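Local coordinates for protein peptidoglycan hydrolase FlgJ (Sphingomonas sp. A1, PDB 3VWO) that probably cleaves glycosidic bonds of periplasmic peptidoglycan through this C-terminal glycoside hydrolase family 73 domain, clearing a way for the flagellar rod, at residues T8-L19 and Y91-V102. Numbering follows the deposited sequence.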
loop_
_atom_site.group_PDB
_atom_site.type_symbol
_atom_site.label_atom_id
_atom_site.label_comp_id
_atom_site.label_asym_id
_atom_site.label_seq_id
_atom_site.Cartn_x
_atom_site.Cartn_y
_atom_site.Cartn_z
ATOM N N THR A 8 -12.245 -1.163 -1.082
ATOM C CA THR A 8 -11.029 -1.758 -0.542
ATOM C C THR A 8 -11.206 -2.391 0.836
ATOM O O THR A 8 -10.546 -3.384 1.148
ATOM C CB THR A 8 -9.864 -0.750 -0.519
ATOM O OG1 THR A 8 -10.217 0.375 0.293
ATOM C CG2 THR A 8 -9.555 -0.275 -1.935
ATOM N N TRP A 9 -12.097 -1.832 1.650
ATOM C CA TRP A 9 -12.222 -2.303 3.041
ATOM C C TRP A 9 -12.442 -3.819 3.208
ATOM O O TRP A 9 -11.761 -4.446 4.023
ATOM C CB TRP A 9 -13.260 -1.501 3.841
ATOM C CG TRP A 9 -13.062 -1.621 5.340
ATOM C CD1 TRP A 9 -12.324 -0.794 6.138
ATOM C CD2 TRP A 9 -13.595 -2.636 6.204
ATOM N NE1 TRP A 9 -12.370 -1.225 7.445
ATOM C CE2 TRP A 9 -13.144 -2.353 7.510
ATOM C CE3 TRP A 9 -14.412 -3.752 5.999
ATOM C CZ2 TRP A 9 -13.481 -3.148 8.605
ATOM C CZ3 TRP A 9 -14.747 -4.538 7.087
ATOM C CH2 TRP A 9 -14.281 -4.233 8.374
ATOM N N PRO A 10 -13.389 -4.411 2.453
ATOM C CA PRO A 10 -13.579 -5.863 2.580
ATOM C C PRO A 10 -12.304 -6.668 2.333
ATOM O O PRO A 10 -11.972 -7.546 3.127
ATOM C CB PRO A 10 -14.603 -6.170 1.487
ATOM C CG PRO A 10 -15.388 -4.933 1.371
ATOM C CD PRO A 10 -14.415 -3.811 1.578
ATOM N N GLN A 11 -11.594 -6.363 1.251
ATOM C CA GLN A 11 -10.341 -7.052 0.943
ATOM C C GLN A 11 -9.231 -6.680 1.920
ATOM O O GLN A 11 -8.324 -7.474 2.182
ATOM C CB GLN A 11 -9.909 -6.754 -0.494
ATOM C CG GLN A 11 -10.843 -7.317 -1.559
ATOM C CD GLN A 11 -12.123 -6.516 -1.716
ATOM O OE1 GLN A 11 -12.232 -5.393 -1.224
ATOM N NE2 GLN A 11 -13.103 -7.095 -2.404
ATOM N N ALA A 12 -9.301 -5.476 2.468
ATOM C CA ALA A 12 -8.323 -5.053 3.457
ATOM C C ALA A 12 -8.501 -5.889 4.721
ATOM O O ALA A 12 -7.527 -6.285 5.360
ATOM C CB ALA A 12 -8.484 -3.583 3.765
ATOM N N ALA A 13 -9.754 -6.171 5.058
ATOM C CA ALA A 13 -10.085 -6.949 6.255
ATOM C C ALA A 13 -9.398 -8.320 6.315
ATOM O O ALA A 13 -8.817 -8.689 7.343
ATOM C CB ALA A 13 -11.605 -7.101 6.382
ATOM N N LYS A 14 -9.470 -9.072 5.222
ATOM C CA LYS A 14 -8.862 -10.400 5.151
ATOM C C LYS A 14 -7.347 -10.364 5.338
ATOM O O LYS A 14 -6.786 -11.145 6.112
ATOM C CB LYS A 14 -9.179 -11.072 3.811
ATOM C CG LYS A 14 -10.587 -10.844 3.293
ATOM C CD LYS A 14 -10.875 -11.742 2.092
ATOM C CE LYS A 14 -9.907 -11.483 0.946
ATOM N NZ LYS A 14 -10.267 -10.276 0.136
ATOM N N ALA A 15 -6.680 -9.466 4.616
ATOM C CA ALA A 15 -5.226 -9.349 4.716
ATOM C C ALA A 15 -4.822 -8.789 6.075
ATOM O O ALA A 15 -3.782 -9.153 6.634
ATOM C CB ALA A 15 -4.685 -8.463 3.599
ATOM N N ALA A 16 -5.648 -7.900 6.611
ATOM C CA ALA A 16 -5.340 -7.291 7.901
ATOM C C ALA A 16 -5.296 -8.335 9.002
ATOM O O ALA A 16 -4.452 -8.268 9.900
ATOM C CB ALA A 16 -6.342 -6.204 8.235
ATOM N N GLN A 17 -6.184 -9.321 8.936
ATOM C CA GLN A 17 -6.177 -10.343 9.985
ATOM C C GLN A 17 -4.953 -11.261 9.886
ATOM O O GLN A 17 -4.458 -11.756 10.906
ATOM C CB GLN A 17 -7.495 -11.125 10.047
ATOM C CG GLN A 17 -7.565 -12.381 9.197
ATOM C CD GLN A 17 -8.577 -13.382 9.742
ATOM O OE1 GLN A 17 -9.206 -13.146 10.778
ATOM N NE2 GLN A 17 -8.731 -14.504 9.049
ATOM N N SER A 18 -4.446 -11.450 8.670
ATOM C CA SER A 18 -3.237 -12.238 8.448
ATOM C C SER A 18 -2.043 -11.557 9.099
ATOM O O SER A 18 -1.075 -12.213 9.491
ATOM C CB SER A 18 -2.964 -12.413 6.948
ATOM O OG SER A 18 -3.984 -13.165 6.324
ATOM N N LEU A 19 -2.123 -10.235 9.209
ATOM C CA LEU A 19 -1.027 -9.421 9.742
ATOM C C LEU A 19 -1.271 -8.950 11.177
ATOM O O LEU A 19 -0.379 -8.379 11.803
ATOM C CB LEU A 19 -0.793 -8.209 8.834
ATOM C CG LEU A 19 -0.288 -8.525 7.427
ATOM C CD1 LEU A 19 -0.242 -7.262 6.550
ATOM C CD2 LEU A 19 1.089 -9.174 7.509
ATOM N N TYR A 91 -8.635 -6.477 -6.377
ATOM C CA TYR A 91 -8.138 -5.900 -5.127
ATOM C C TYR A 91 -7.812 -6.991 -4.108
ATOM O O TYR A 91 -6.838 -6.871 -3.361
ATOM C CB TYR A 91 -9.139 -4.895 -4.545
ATOM C CG TYR A 91 -9.218 -3.605 -5.330
ATOM C CD1 TYR A 91 -8.065 -2.965 -5.765
ATOM C CD2 TYR A 91 -10.444 -3.043 -5.660
ATOM C CE1 TYR A 91 -8.129 -1.789 -6.495
ATOM C CE2 TYR A 91 -10.518 -1.866 -6.393
ATOM C CZ TYR A 91 -9.357 -1.244 -6.807
ATOM O OH TYR A 91 -9.419 -0.074 -7.533
ATOM N N GLU A 92 -8.612 -8.056 -4.086
ATOM C CA GLU A 92 -8.356 -9.184 -3.186
ATOM C C GLU A 92 -6.962 -9.760 -3.394
ATOM O O GLU A 92 -6.205 -9.949 -2.442
ATOM C CB GLU A 92 -9.399 -10.288 -3.371
ATOM C CG GLU A 92 -9.089 -11.559 -2.586
ATOM C CD GLU A 92 -10.151 -12.634 -2.754
ATOM O OE1 GLU A 92 -10.901 -12.888 -1.787
ATOM O OE2 GLU A 92 -10.231 -13.232 -3.849
ATOM N N GLN A 93 -6.627 -10.027 -4.651
ATOM C CA GLN A 93 -5.322 -10.569 -4.993
ATOM C C GLN A 93 -4.203 -9.604 -4.591
ATOM O O GLN A 93 -3.148 -10.032 -4.117
ATOM C CB GLN A 93 -5.269 -10.871 -6.492
ATOM C CG GLN A 93 -4.107 -11.736 -6.907
ATOM C CD GLN A 93 -4.266 -12.268 -8.313
ATOM O OE1 GLN A 93 -4.103 -11.534 -9.287
ATOM N NE2 GLN A 93 -4.600 -13.549 -8.428
ATOM N N ALA A 94 -4.439 -8.306 -4.784
ATOM C CA ALA A 94 -3.469 -7.279 -4.413
ATOM C C ALA A 94 -3.204 -7.269 -2.901
ATOM O O ALA A 94 -2.053 -7.261 -2.449
ATOM C CB ALA A 94 -3.961 -5.919 -4.853
ATOM N N PHE A 95 -4.277 -7.260 -2.123
ATOM C CA PHE A 95 -4.140 -7.264 -0.662
ATOM C C PHE A 95 -3.470 -8.540 -0.145
ATOM O O PHE A 95 -2.637 -8.480 0.758
ATOM C CB PHE A 95 -5.497 -7.052 0.020
ATOM C CG PHE A 95 -5.919 -5.607 0.097
ATOM C CD1 PHE A 95 -5.451 -4.789 1.109
ATOM C CD2 PHE A 95 -6.785 -5.070 -0.845
ATOM C CE1 PHE A 95 -5.836 -3.463 1.188
ATOM C CE2 PHE A 95 -7.174 -3.742 -0.775
ATOM C CZ PHE A 95 -6.697 -2.939 0.244
ATOM N N GLN A 96 -3.822 -9.686 -0.723
ATOM C CA GLN A 96 -3.207 -10.954 -0.337
ATOM C C GLN A 96 -1.717 -10.977 -0.662
ATOM O O GLN A 96 -0.918 -11.531 0.095
ATOM C CB GLN A 96 -3.901 -12.129 -1.028
ATOM C CG GLN A 96 -5.345 -12.346 -0.605
ATOM C CD GLN A 96 -5.478 -13.268 0.589
ATOM O OE1 GLN A 96 -4.536 -13.445 1.366
ATOM N NE2 GLN A 96 -6.653 -13.869 0.739
ATOM N N ASP A 97 -1.342 -10.398 -1.799
ATOM C CA ASP A 97 0.068 -10.335 -2.152
ATOM C C ASP A 97 0.815 -9.433 -1.173
ATOM O O ASP A 97 1.935 -9.750 -0.754
ATOM C CB ASP A 97 0.267 -9.876 -3.606
ATOM C CG ASP A 97 1.653 -10.209 -4.132
ATOM O OD1 ASP A 97 2.191 -11.266 -3.740
ATOM O OD2 ASP A 97 2.211 -9.423 -4.926
ATOM N N TYR A 98 0.190 -8.323 -0.783
ATOM C CA TYR A 98 0.790 -7.407 0.192
ATOM C C TYR A 98 1.019 -8.107 1.534
ATOM O O TYR A 98 2.090 -7.979 2.130
ATOM C CB TYR A 98 -0.082 -6.161 0.384
ATOM C CG TYR A 98 0.301 -5.296 1.576
ATOM C CD1 TYR A 98 1.268 -4.303 1.464
ATOM C CD2 TYR A 98 -0.314 -5.470 2.810
ATOM C CE1 TYR A 98 1.613 -3.509 2.556
ATOM C CE2 TYR A 98 0.026 -4.689 3.899
ATOM C CZ TYR A 98 0.985 -3.708 3.766
ATOM O OH TYR A 98 1.311 -2.933 4.856
ATOM N N ALA A 99 0.014 -8.835 2.008
ATOM C CA ALA A 99 0.148 -9.556 3.282
ATOM C C ALA A 99 1.221 -10.624 3.181
ATOM O O ALA A 99 1.925 -10.896 4.148
ATOM C CB ALA A 99 -1.178 -10.182 3.706
ATOM N N ASP A 100 1.338 -11.241 2.009
ATOM C CA ASP A 100 2.367 -12.249 1.811
ATOM C C ASP A 100 3.748 -11.625 1.925
ATOM O O ASP A 100 4.615 -12.146 2.623
ATOM C CB ASP A 100 2.209 -12.934 0.449
ATOM C CG ASP A 100 3.273 -13.986 0.207
ATOM O OD1 ASP A 100 3.206 -15.052 0.850
ATOM O OD2 ASP A 100 4.186 -13.743 -0.610
ATOM N N LEU A 101 3.941 -10.502 1.233
ATOM C CA LEU A 101 5.210 -9.788 1.238
ATOM C C LEU A 101 5.595 -9.281 2.625
ATOM O O LEU A 101 6.684 -9.578 3.129
ATOM C CB LEU A 101 5.129 -8.594 0.274
ATOM C CG LEU A 101 6.435 -7.829 0.054
ATOM C CD1 LEU A 101 7.572 -8.795 -0.244
ATOM C CD2 LEU A 101 6.282 -6.842 -1.088
ATOM N N VAL A 102 4.708 -8.507 3.239
ATOM C CA VAL A 102 4.992 -7.920 4.547
ATOM C C VAL A 102 5.051 -8.995 5.645
ATOM O O VAL A 102 5.885 -8.935 6.554
ATOM C CB VAL A 102 3.945 -6.844 4.906
ATOM C CG1 VAL A 102 4.101 -6.402 6.352
ATOM C CG2 VAL A 102 4.065 -5.647 3.962
#
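Helices T8-L19 and Y91-V102 run side by side in the same direction, their axes 8.7 Å apart at closest approach and crossing at -22°. Q11 lies beside E92 and A15 beside A99, their alpha carbons 5.1 and 5.6 Å apart; at the second pair the alanine CB atoms meet at 3.9 Å. No hydrogen bond links the two helices, so apolar contact and one salt bridge join them.

F95 is the main knob, seated in a hole formed by T8, Q11, A12 and A15. With its CG anti to the carbonyl carbon (chi1 -82°), the ring lies against helix 8-19: A12 CA sits over one face, 3.6 Å above the plane and off toward the rim, while A12 CB touches F95 CE1 at 3.7 Å and T8 CB meets F95 CZ. Were F95 cut back to an alanine, the ring's contacts with T8 CB, the backbone and CB of Q11, and A12 would be lost, probably opening a gap among T8, Q11, A12 and A15. Further along, L19 reaches over A99; its CD1 comes to 3.7 Å from Y98 CE2, and CD2 faces V102 CG1.

On the outer side, K14 folds back through bends at chi3 and chi4 and crosses the extended E92 side chain at about a right angle. Its NZ makes a salt bridge to E92 OE1 at 3.3 Å, and Q11 packs alongside, its CG 3.5 Å from E92 N.

The inner side joins the core of this lysozyme-clan domain: T8 and A12 rest on V27 of helix 23-34, F53 meets the rings of both F95 and Y98, and Y98 continues inward to L26 and to F120 and L124 of helix 117-127. Beyond the far side of helix 91-104, D97 forms a salt bridge with R86 at the end of strand 77-86.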